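PDB 5JK2: Tp0751 from Treponema pallidum, which probably mediates adhesion to extracellular matrix components and host cells, using a small lipocalin-like beta barrel. Local coordinates for residues Ala45-Gln56 against His67-Glu75; Glu123-Ala132 against Ser143-Arg153. The protein carries 1 engineered substitution. All coordinates share one frame; numbering follows the deposited sequence.

Strand 52-56 closes the barrel: interaction 1 pairs it with strand 69-73, while its other edge runs along strand 149-153, which interaction 2 pairs with strand 127-130. The centres of the two contacts lie about 10 Å apart, and both belong to one eight-stranded antiparallel barrel, a non-canonical lipocalin fold, inside the Pallilysin beta barrel domain. Two polar links tie them, one between side chains, one onto a backbone carbonyl. Gln-56 NE2 stands 2.8 Å from Tyr-151 OH, a probable hydrogen bond, and Arg-153 NH1 is 2.9 Å from Ala-51 O, probably another. Between them Trp-54 packs against the backbone of Arg-153. Barrel closure thus lays the first strand beside the last.

Interaction 1. Residues Ala45-Gln56 against His67-Glu75; sequences ALQHLLAGLWIQ and HPLLFFDRE
Antiparallel backbone bonds join Trp-54 to Leu-70: Leu-70 N meets Trp-54 O at 2.9 Å, and Trp-54 N returns a more bent bond to Leu-70 O. Phe-72 N bonds to Gly-52 O, and Gln-56 N to Pro-68 O. This pairs the first two barrel strands, with Trp-54, Leu-70 and Phe-72 on the buried face and Leu-53, Ile-55, Leu-69 and Phe-71 on the other.

Phe-72 and the five-membered ring of Trp-54 make an offset edge-to-face pair, the edge being that of Phe-72, planes at 88°, while Leu-50 CB sits over a face of Phe-72. Trp-54 NE1 donates to Leu-50 O (2.8 Å) close to the indole plane, which fixes the ring's rotation. With CG anti to the backbone N (chi1 -170°), Phe-71 lays a face over Gly-52.

Arg-74 stacks its guanidinium on the His-48 imidazole, planes 6° apart, Arg-74 NE 3.6 Å from His-48 CD2. Ile-55 CG1 lies alongside Leu-69 CD2 at 3.7 Å. Gln-56 NE2, hydrogen-bonded to Tyr-151 OH, lies 3.5 Å from Pro-68 CG.

Strands 78-83 and 149-153 flank 69-73 and 52-56 respectively. Leu-50 packs on Phe-122 of strand 115-122, His-48 on Leu-34 of helix 26-39.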
loop_
_atom_site.group_PDB
_atom_site.type_symbol
_atom_site.label_atom_id
_atom_site.label_comp_id
_atom_site.label_asym_id
_atom_site.label_seq_id
_atom_site.Cartn_x
_atom_site.Cartn_y
_atom_site.Cartn_z
ATOM N N ALA A 45 -3.921 -6.891 -12.694
ATOM C CA ALA A 45 -3.082 -6.201 -11.715
ATOM C C ALA A 45 -3.276 -4.685 -11.670
ATOM O O ALA A 45 -2.918 -3.968 -12.607
ATOM C CB ALA A 45 -1.622 -6.514 -11.985
ATOM N N LEU A 46 -3.853 -4.219 -10.565
ATOM C CA LEU A 46 -3.798 -2.814 -10.171
ATOM C C LEU A 46 -2.668 -2.655 -9.155
ATOM O O LEU A 46 -2.151 -1.559 -8.933
ATOM C CB LEU A 46 -5.138 -2.357 -9.583
ATOM C CG LEU A 46 -5.140 -1.173 -8.607
ATOM C CD1 LEU A 46 -4.733 0.120 -9.294
ATOM C CD2 LEU A 46 -6.508 -1.029 -7.956
ATOM N N GLN A 47 -2.290 -3.775 -8.544
ATOM C CA GLN A 47 -1.236 -3.806 -7.540
ATOM C C GLN A 47 0.082 -3.329 -8.125
ATOM O O GLN A 47 0.929 -2.786 -7.418
ATOM C CB GLN A 47 -1.070 -5.224 -6.986
ATOM C CG GLN A 47 -2.364 -5.876 -6.512
ATOM C CD GLN A 47 -2.140 -7.257 -5.921
ATOM O OE1 GLN A 47 -1.002 -7.700 -5.767
ATOM N NE2 GLN A 47 -3.227 -7.942 -5.585
ATOM N N HIS A 48 0.245 -3.535 -9.426
ATOM C CA HIS A 48 1.487 -3.204 -10.107
ATOM C C HIS A 48 1.807 -1.718 -9.960
ATOM O O HIS A 48 2.966 -1.308 -10.048
ATOM C CB HIS A 48 1.398 -3.596 -11.582
ATOM C CG HIS A 48 2.725 -3.855 -12.223
ATOM N ND1 HIS A 48 2.853 -4.459 -13.456
ATOM C CD2 HIS A 48 3.988 -3.597 -11.799
ATOM C CE1 HIS A 48 4.134 -4.559 -13.765
ATOM N NE2 HIS A 48 4.843 -4.045 -12.779
ATOM N N LEU A 49 0.774 -0.918 -9.714
ATOM C CA LEU A 49 0.951 0.511 -9.488
ATOM C C LEU A 49 1.461 0.799 -8.081
ATOM O O LEU A 49 2.025 1.862 -7.829
ATOM C CB LEU A 49 -0.364 1.261 -9.721
ATOM C CG LEU A 49 -0.816 1.465 -11.169
ATOM C CD1 LEU A 49 -2.198 2.093 -11.204
ATOM C CD2 LEU A 49 0.181 2.323 -11.939
ATOM N N LEU A 50 1.260 -0.141 -7.162
ATOM C CA LEU A 50 1.661 0.064 -5.773
ATOM C C LEU A 50 3.150 -0.163 -5.565
ATOM O O LEU A 50 3.754 0.441 -4.677
ATOM C CB LEU A 50 0.873 -0.861 -4.844
ATOM C CG LEU A 50 -0.609 -0.521 -4.688
ATOM C CD1 LEU A 50 -1.318 -1.604 -3.908
ATOM C CD2 LEU A 50 -0.777 0.826 -4.005
ATOM N N ALA A 51 3.731 -1.041 -6.377
ATOM C CA ALA A 51 5.147 -1.374 -6.271
ATOM C C ALA A 51 6.015 -0.119 -6.265
ATOM O O ALA A 51 6.175 0.541 -7.291
ATOM C CB ALA A 51 5.554 -2.288 -7.409
ATOM N N GLY A 52 6.560 0.207 -5.095
ATOM C CA GLY A 52 7.437 1.353 -4.947
ATOM C C GLY A 52 7.259 2.061 -3.619
ATOM O O GLY A 52 6.572 1.569 -2.731
ATOM N N LEU A 53 7.883 3.227 -3.498
ATOM C CA LEU A 53 7.864 4.003 -2.266
ATOM C C LEU A 53 6.689 4.968 -2.231
ATOM O O LEU A 53 6.394 5.626 -3.226
ATOM C CB LEU A 53 9.169 4.783 -2.119
ATOM C CG LEU A 53 9.287 5.704 -0.905
ATOM C CD1 LEU A 53 9.237 4.902 0.377
ATOM C CD2 LEU A 53 10.571 6.512 -0.994
ATOM N N TRP A 54 6.042 5.062 -1.073
ATOM C CA TRP A 54 4.918 5.970 -0.880
ATOM C C TRP A 54 5.107 6.786 0.394
ATOM O O TRP A 54 5.428 6.238 1.448
ATOM C CB TRP A 54 3.608 5.191 -0.821
ATOM C CG TRP A 54 3.266 4.510 -2.110
ATOM C CD1 TRP A 54 3.762 3.326 -2.567
ATOM C CD2 TRP A 54 2.350 4.974 -3.107
ATOM N NE1 TRP A 54 3.213 3.023 -3.789
ATOM C CE2 TRP A 54 2.342 4.018 -4.143
ATOM C CE3 TRP A 54 1.534 6.103 -3.226
ATOM C CZ2 TRP A 54 1.551 4.160 -5.281
ATOM C CZ3 TRP A 54 0.749 6.241 -4.357
ATOM C CH2 TRP A 54 0.763 5.274 -5.368
ATOM N N ILE A 55 4.913 8.099 0.284
ATOM C CA ILE A 55 5.096 9.012 1.407
ATOM C C ILE A 55 3.765 9.640 1.802
ATOM O O ILE A 55 3.005 10.085 0.945
ATOM C CB ILE A 55 6.105 10.128 1.075
ATOM C CG1 ILE A 55 7.452 9.530 0.672
ATOM C CG2 ILE A 55 6.300 11.046 2.269
ATOM C CD1 ILE A 55 7.553 9.165 -0.775
ATOM N N GLN A 56 3.497 9.693 3.103
ATOM C CA GLN A 56 2.210 10.170 3.593
ATOM C C GLN A 56 2.073 11.684 3.456
ATOM O O GLN A 56 3.053 12.418 3.567
ATOM C CB GLN A 56 2.009 9.770 5.056
ATOM C CG GLN A 56 0.631 10.110 5.583
ATOM C CD GLN A 56 0.373 9.551 6.961
ATOM O OE1 GLN A 56 0.164 10.294 7.919
ATOM N NE2 GLN A 56 0.386 8.228 7.069
ATOM N N HIS A 67 7.092 12.018 8.117
ATOM C CA HIS A 67 6.127 11.343 7.257
ATOM C C HIS A 67 6.256 9.823 7.380
ATOM O O HIS A 67 7.346 9.281 7.190
ATOM C CB HIS A 67 6.321 11.765 5.791
ATOM C CG HIS A 67 6.369 13.251 5.582
ATOM N ND1 HIS A 67 7.527 13.915 5.241
ATOM C CD2 HIS A 67 5.403 14.194 5.664
ATOM C CE1 HIS A 67 7.272 15.208 5.120
ATOM N NE2 HIS A 67 5.989 15.402 5.373
ATOM N N PRO A 68 5.149 9.132 7.719
ATOM C CA PRO A 68 5.126 7.669 7.615
ATOM C C PRO A 68 5.333 7.212 6.173
ATOM O O PRO A 68 4.832 7.859 5.253
ATOM C CB PRO A 68 3.726 7.300 8.123
ATOM C CG PRO A 68 3.330 8.427 8.995
ATOM C CD PRO A 68 3.936 9.649 8.380
ATOM N N LEU A 69 6.067 6.118 5.986
ATOM C CA LEU A 69 6.399 5.630 4.649
ATOM C C LEU A 69 5.912 4.213 4.419
ATOM O O LEU A 69 6.024 3.358 5.297
ATOM C CB LEU A 69 7.909 5.661 4.420
ATOM C CG LEU A 69 8.662 6.918 4.841
ATOM C CD1 LEU A 69 10.158 6.725 4.635
ATOM C CD2 LEU A 69 8.149 8.126 4.075
ATOM N N LEU A 70 5.388 3.970 3.222
ATOM C CA LEU A 70 5.035 2.627 2.787
ATOM C C LEU A 70 5.810 2.268 1.531
ATOM O O LEU A 70 5.800 3.015 0.553
ATOM C CB LEU A 70 3.535 2.507 2.512
ATOM C CG LEU A 70 2.579 2.623 3.699
ATOM C CD1 LEU A 70 1.143 2.589 3.207
ATOM C CD2 LEU A 70 2.823 1.515 4.712
ATOM N N PHE A 71 6.491 1.129 1.572
ATOM C CA PHE A 71 7.111 0.570 0.383
ATOM C C PHE A 71 6.519 -0.809 0.129
ATOM O O PHE A 71 6.628 -1.707 0.962
ATOM C CB PHE A 71 8.634 0.486 0.527
ATOM C CG PHE A 71 9.343 0.152 -0.756
ATOM C CD1 PHE A 71 9.344 -1.142 -1.243
ATOM C CD2 PHE A 71 9.995 1.135 -1.481
ATOM C CE1 PHE A 71 9.985 -1.452 -2.422
ATOM C CE2 PHE A 71 10.640 0.827 -2.665
ATOM C CZ PHE A 71 10.634 -0.469 -3.133
ATOM N N PHE A 72 5.875 -0.961 -1.023
ATOM C CA PHE A 72 5.295 -2.236 -1.422
ATOM C C PHE A 72 6.306 -3.016 -2.256
ATOM O O PHE A 72 6.528 -2.706 -3.424
ATOM C CB PHE A 72 4.000 -2.014 -2.208
ATOM C CG PHE A 72 2.955 -1.240 -1.450
ATOM C CD1 PHE A 72 3.042 0.139 -1.335
ATOM C CD2 PHE A 72 1.884 -1.887 -0.858
ATOM C CE1 PHE A 72 2.086 0.853 -0.640
ATOM C CE2 PHE A 72 0.925 -1.176 -0.163
ATOM C CZ PHE A 72 1.028 0.195 -0.054
ATOM N N ASP A 73 6.931 -4.016 -1.642
ATOM C CA ASP A 73 7.952 -4.812 -2.316
ATOM C C ASP A 73 7.304 -5.921 -3.141
ATOM O O ASP A 73 6.974 -6.989 -2.624
ATOM C CB ASP A 73 8.929 -5.400 -1.295
ATOM C CG ASP A 73 10.178 -5.968 -1.940
ATOM O OD1 ASP A 73 10.061 -6.721 -2.929
ATOM O OD2 ASP A 73 11.283 -5.652 -1.459
ATOM N N ARG A 74 7.139 -5.657 -4.433
ATOM C CA ARG A 74 6.437 -6.565 -5.333
ATOM C C ARG A 74 7.130 -7.914 -5.466
ATOM O O ARG A 74 6.475 -8.953 -5.522
ATOM C CB ARG A 74 6.304 -5.927 -6.713
ATOM C CG ARG A 74 5.596 -6.804 -7.729
ATOM C CD ARG A 74 5.302 -6.047 -9.010
ATOM N NE ARG A 74 4.098 -6.548 -9.666
ATOM C CZ ARG A 74 2.865 -6.352 -9.209
ATOM N NH1 ARG A 74 2.670 -5.668 -8.087
ATOM N NH2 ARG A 74 1.824 -6.842 -9.867
ATOM N N GLU A 75 8.454 -7.885 -5.528
ATOM C CA GLU A 75 9.238 -9.095 -5.727
ATOM C C GLU A 75 9.045 -10.093 -4.595
ATOM O O GLU A 75 8.811 -11.277 -4.832
ATOM C CB GLU A 75 10.718 -8.745 -5.865
ATOM C CG GLU A 75 11.131 -8.360 -7.280
ATOM C CD GLU A 75 11.126 -9.536 -8.245
ATOM O OE1 GLU A 75 11.332 -9.310 -9.456
ATOM O OE2 GLU A 75 10.920 -10.686 -7.798
#

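Interaction 2. Residues Glu123-Ala132 against Ser143-Arg153; sequences ESHAVIHVRA and STSMWDGQYTR. Engineered in segment 123-132: Ala-126 (natural residue Glu).
Ile-128 and Tyr-151 form an antiparallel hydrogen-bonded pair, as do Val-130 and Gly-149, in strands whose directions differ by 148°. These are the last two strands of the barrel. The Val-130 N to Gly-149 O bond is 2.9 Å and almost straight. At the far end Arg-153 N donates to the carbonyl of Ala-126, an engineered residue replacing the natural Glu. Next to it lies a type I turn, Ser-124 to Val-127, and a classic bulge in which Val-127 O accepts from both Glu-123 N and Ser-124 N.

Past Gly-149 a side chain takes over from the backbone. Asp-148 OD1 accepts from Ala-132 N at 2.7 Å, on its syn side, while Asp-148 OD2 forms a salt bridge with Arg-131 NH1 at 3.3 Å, its hydrogen bond weak and bent. Arg-131 starts out away from Asp-148, and the bend at chi2 (78°) brings its guanidinium back to the carboxylate. His-129 lays a ring face over the peptide of Gly-149, whose O lies above the ring centre.

On the buried face, Val-130 CG2 presses against Tyr-151 CD1 at 3.4 Å. Ile-128 keeps CG1 between its backbone N and carbonyl carbon (chi1 61°), and there it meets Tyr-151 CB at 3.6 Å. The phenol is pinned at its end: Tyr-151 OH donates to Trp-147 O (2.6 Å), near the ring plane, and accepts from Gln-56 NE2. Ser-145 OG accepts from Trp-147 N in an ST turn, shaping the loop that enters the strand.

Strand 115-122 borders 127-135, and Ile-128 packs on its Val-120 and Phe-122. Trp-147 meets Phe-81 of strand 78-83 edge-to-face. Strand 149-153 completes the closure against 52-56, with backbone bonds between Thr-152 and Ile-55 and with Tyr-151 and Arg-153 packed on Trp-54.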
loop_
_atom_site.group_PDB
_atom_site.type_symbol
_atom_site.label_atom_id
_atom_site.label_comp_id
_atom_site.label_asym_id
_atom_site.label_seq_id
_atom_site.Cartn_x
_atom_site.Cartn_y
_atom_site.Cartn_z
ATOM N N GLU A 123 -6.636 7.008 -5.770
ATOM C CA GLU A 123 -7.296 8.220 -6.236
ATOM C C GLU A 123 -6.727 8.565 -7.604
ATOM O O GLU A 123 -7.424 9.074 -8.479
ATOM C CB GLU A 123 -7.091 9.377 -5.253
ATOM C CG GLU A 123 -7.198 8.977 -3.783
ATOM C CD GLU A 123 -7.029 10.155 -2.844
ATOM O OE1 GLU A 123 -6.874 9.931 -1.624
ATOM O OE2 GLU A 123 -7.051 11.308 -3.325
ATOM N N SER A 124 -5.442 8.272 -7.771
ATOM C CA SER A 124 -4.754 8.468 -9.037
ATOM C C SER A 124 -3.641 7.442 -9.126
ATOM O O SER A 124 -3.457 6.644 -8.211
ATOM C CB SER A 124 -4.188 9.882 -9.149
ATOM O OG SER A 124 -5.149 10.848 -8.765
ATOM N N HIS A 125 -2.891 7.466 -10.219
ATOM C CA HIS A 125 -1.840 6.479 -10.413
ATOM C C HIS A 125 -0.721 6.660 -9.387
ATOM O O HIS A 125 0.020 5.720 -9.099
ATOM C CB HIS A 125 -1.280 6.562 -11.837
ATOM C CG HIS A 125 -0.243 7.625 -12.024
ATOM N ND1 HIS A 125 1.088 7.423 -11.729
ATOM C CD2 HIS A 125 -0.339 8.894 -12.482
ATOM C CE1 HIS A 125 1.767 8.526 -11.995
ATOM N NE2 HIS A 125 0.925 9.433 -12.453
ATOM N N ALA A 126 -0.610 7.865 -8.830
ATOM C CA ALA A 126 0.428 8.167 -7.847
ATOM C C ALA A 126 -0.161 8.819 -6.602
ATOM O O ALA A 126 0.529 9.544 -5.883
ATOM C CB ALA A 126 1.484 9.064 -8.456
ATOM N N VAL A 127 -1.440 8.554 -6.361
ATOM C CA VAL A 127 -2.140 9.084 -5.198
ATOM C C VAL A 127 -3.109 8.038 -4.660
ATOM O O VAL A 127 -3.998 7.579 -5.377
ATOM C CB VAL A 127 -2.911 10.375 -5.538
ATOM C CG1 VAL A 127 -3.616 10.917 -4.305
ATOM C CG2 VAL A 127 -1.973 11.424 -6.122
ATOM N N ILE A 128 -2.926 7.667 -3.396
ATOM C CA ILE A 128 -3.775 6.676 -2.744
ATOM C C ILE A 128 -4.278 7.196 -1.403
ATOM O O ILE A 128 -3.899 8.283 -0.965
ATOM C CB ILE A 128 -3.022 5.341 -2.513
ATOM C CG1 ILE A 128 -1.812 5.553 -1.593
ATOM C CG2 ILE A 128 -2.577 4.747 -3.834
ATOM C CD1 ILE A 128 -1.223 4.276 -1.032
ATOM N N HIS A 129 -5.129 6.408 -0.754
ATOM C CA HIS A 129 -5.512 6.664 0.627
ATOM C C HIS A 129 -5.540 5.338 1.374
ATOM O O HIS A 129 -6.188 4.386 0.937
ATOM C CB HIS A 129 -6.869 7.361 0.715
ATOM C CG HIS A 129 -7.140 7.973 2.056
ATOM N ND1 HIS A 129 -7.119 9.335 2.272
ATOM C CD2 HIS A 129 -7.412 7.406 3.255
ATOM C CE1 HIS A 129 -7.381 9.580 3.545
ATOM N NE2 HIS A 129 -7.560 8.426 4.163
ATOM N N VAL A 130 -4.826 5.281 2.493
ATOM C CA VAL A 130 -4.640 4.032 3.222
ATOM C C VAL A 130 -5.377 4.022 4.556
ATOM O O VAL A 130 -5.419 5.025 5.268
ATOM C CB VAL A 130 -3.145 3.761 3.490
ATOM C CG1 VAL A 130 -2.958 2.405 4.168
ATOM C CG2 VAL A 130 -2.352 3.817 2.195
ATOM N N ARG A 131 -5.953 2.868 4.876
ATOM C CA ARG A 131 -6.534 2.604 6.182
ATOM C C ARG A 131 -5.912 1.311 6.684
ATOM O O ARG A 131 -5.895 0.307 5.972
ATOM C CB ARG A 131 -8.064 2.511 6.097
ATOM C CG ARG A 131 -8.761 1.734 7.219
ATOM C CD ARG A 131 -8.887 2.540 8.508
ATOM N NE ARG A 131 -9.651 1.811 9.524
ATOM C CZ ARG A 131 -10.031 2.314 10.696
ATOM N NH1 ARG A 131 -9.725 3.562 11.026
ATOM N NH2 ARG A 131 -10.723 1.562 11.541
ATOM N N ALA A 132 -5.389 1.345 7.905
ATOM C CA ALA A 132 -4.705 0.194 8.479
ATOM C C ALA A 132 -5.392 -0.257 9.759
ATOM O O ALA A 132 -5.917 0.560 10.514
ATOM C CB ALA A 132 -3.247 0.526 8.746
ATOM N N SER A 143 -8.850 0.788 15.899
ATOM C CA SER A 143 -8.904 2.245 16.062
ATOM C C SER A 143 -8.103 2.894 14.913
ATOM O O SER A 143 -7.584 2.186 14.046
ATOM C CB SER A 143 -8.373 2.696 17.439
ATOM O OG SER A 143 -7.032 2.320 17.680
ATOM N N THR A 144 -8.035 4.226 14.881
ATOM C CA THR A 144 -7.235 4.936 13.875
ATOM C C THR A 144 -5.762 4.570 14.014
ATOM O O THR A 144 -5.262 4.404 15.128
ATOM C CB THR A 144 -7.374 6.474 13.986
ATOM O OG1 THR A 144 -6.724 7.098 12.871
ATOM C CG2 THR A 144 -6.744 6.983 15.278
ATOM N N SER A 145 -5.071 4.465 12.883
ATOM C CA SER A 145 -3.666 4.075 12.870
ATOM C C SER A 145 -2.773 5.252 12.515
ATOM O O SER A 145 -3.235 6.250 11.967
ATOM C CB SER A 145 -3.445 2.932 11.878
ATOM O OG SER A 145 -2.075 2.589 11.790
ATOM N N MET A 146 -1.489 5.130 12.838
ATOM C CA MET A 146 -0.511 6.144 12.468
ATOM C C MET A 146 -0.260 6.107 10.966
ATOM O O MET A 146 0.246 7.064 10.382
ATOM C CB MET A 146 0.802 5.930 13.225
ATOM C CG MET A 146 1.519 4.632 12.879
ATOM S SD MET A 146 2.985 4.334 13.884
ATOM C CE MET A 146 3.901 5.837 13.614
ATOM N N TRP A 147 -0.625 4.987 10.349
ATOM C CA TRP A 147 -0.414 4.779 8.924
ATOM C C TRP A 147 -1.595 5.279 8.098
ATOM O O TRP A 147 -1.470 5.487 6.892
ATOM C CB TRP A 147 -0.169 3.295 8.644
ATOM C CG TRP A 147 0.884 2.699 9.529
ATOM C CD1 TRP A 147 0.699 1.776 10.514
ATOM C CD2 TRP A 147 2.283 2.999 9.518
ATOM N NE1 TRP A 147 1.898 1.477 11.112
ATOM C CE2 TRP A 147 2.886 2.216 10.519
ATOM C CE3 TRP A 147 3.084 3.853 8.756
ATOM C CZ2 TRP A 147 4.251 2.262 10.779
ATOM C CZ3 TRP A 147 4.440 3.894 9.015
ATOM C CH2 TRP A 147 5.009 3.105 10.017
ATOM N N ASP A 148 -2.741 5.468 8.749
ATOM C CA ASP A 148 -3.918 6.015 8.083
ATOM C C ASP A 148 -3.624 7.387 7.502
ATOM O O ASP A 148 -3.017 8.230 8.160
ATOM C CB ASP A 148 -5.097 6.114 9.051
ATOM C CG ASP A 148 -5.782 4.785 9.280
ATOM O OD1 ASP A 148 -5.157 3.738 9.022
ATOM O OD2 ASP A 148 -6.950 4.792 9.722
ATOM N N GLY A 149 -4.057 7.605 6.264
ATOM C CA GLY A 149 -3.907 8.896 5.623
ATOM C C GLY A 149 -3.663 8.790 4.134
ATOM O O GLY A 149 -3.685 7.701 3.562
ATOM N N GLN A 150 -3.427 9.938 3.509
ATOM C CA GLN A 150 -3.174 10.000 2.080
ATOM C C GLN A 150 -1.687 9.803 1.812
ATOM O O GLN A 150 -0.848 10.295 2.565
ATOM C CB GLN A 150 -3.645 11.340 1.516
ATOM C CG GLN A 150 -3.645 11.413 0.003
ATOM C CD GLN A 150 -3.843 12.822 -0.512
ATOM O OE1 GLN A 150 -3.730 13.792 0.236
ATOM N NE2 GLN A 150 -4.141 12.941 -1.796
ATOM N N TYR A 151 -1.369 9.077 0.744
ATOM C CA TYR A 151 0.015 8.871 0.333
ATOM C C TYR A 151 0.214 9.285 -1.115
ATOM O O TYR A 151 -0.735 9.332 -1.895
ATOM C CB TYR A 151 0.426 7.407 0.507
ATOM C CG TYR A 151 0.555 6.966 1.940
ATOM C CD1 TYR A 151 -0.566 6.648 2.691
ATOM C CD2 TYR A 151 1.800 6.862 2.542
ATOM C CE1 TYR A 151 -0.453 6.244 4.005
ATOM C CE2 TYR A 151 1.924 6.457 3.854
ATOM C CZ TYR A 151 0.796 6.150 4.583
ATOM O OH TYR A 151 0.924 5.747 5.893
ATOM N N THR A 152 1.461 9.579 -1.462
ATOM C CA THR A 152 1.833 9.880 -2.836
ATOM C C THR A 152 3.123 9.151 -3.166
ATOM O O THR A 152 4.067 9.169 -2.380
ATOM C CB THR A 152 2.025 11.388 -3.064
ATOM O OG1 THR A 152 3.003 11.894 -2.147
ATOM C CG2 THR A 152 0.719 12.127 -2.862
ATOM N N ARG A 153 3.162 8.502 -4.322
ATOM C CA ARG A 153 4.352 7.760 -4.710
ATOM C C ARG A 153 5.496 8.713 -5.017
ATOM O O ARG A 153 5.280 9.814 -5.529
ATOM C CB ARG A 153 4.069 6.868 -5.918
ATOM C CG ARG A 153 5.139 5.809 -6.168
ATOM C CD ARG A 153 4.809 4.974 -7.386
ATOM N NE ARG A 153 5.711 3.836 -7.541
ATOM C CZ ARG A 153 6.901 3.892 -8.133
ATOM N NH1 ARG A 153 7.643 2.799 -8.229
ATOM N NH2 ARG A 153 7.354 5.037 -8.628
#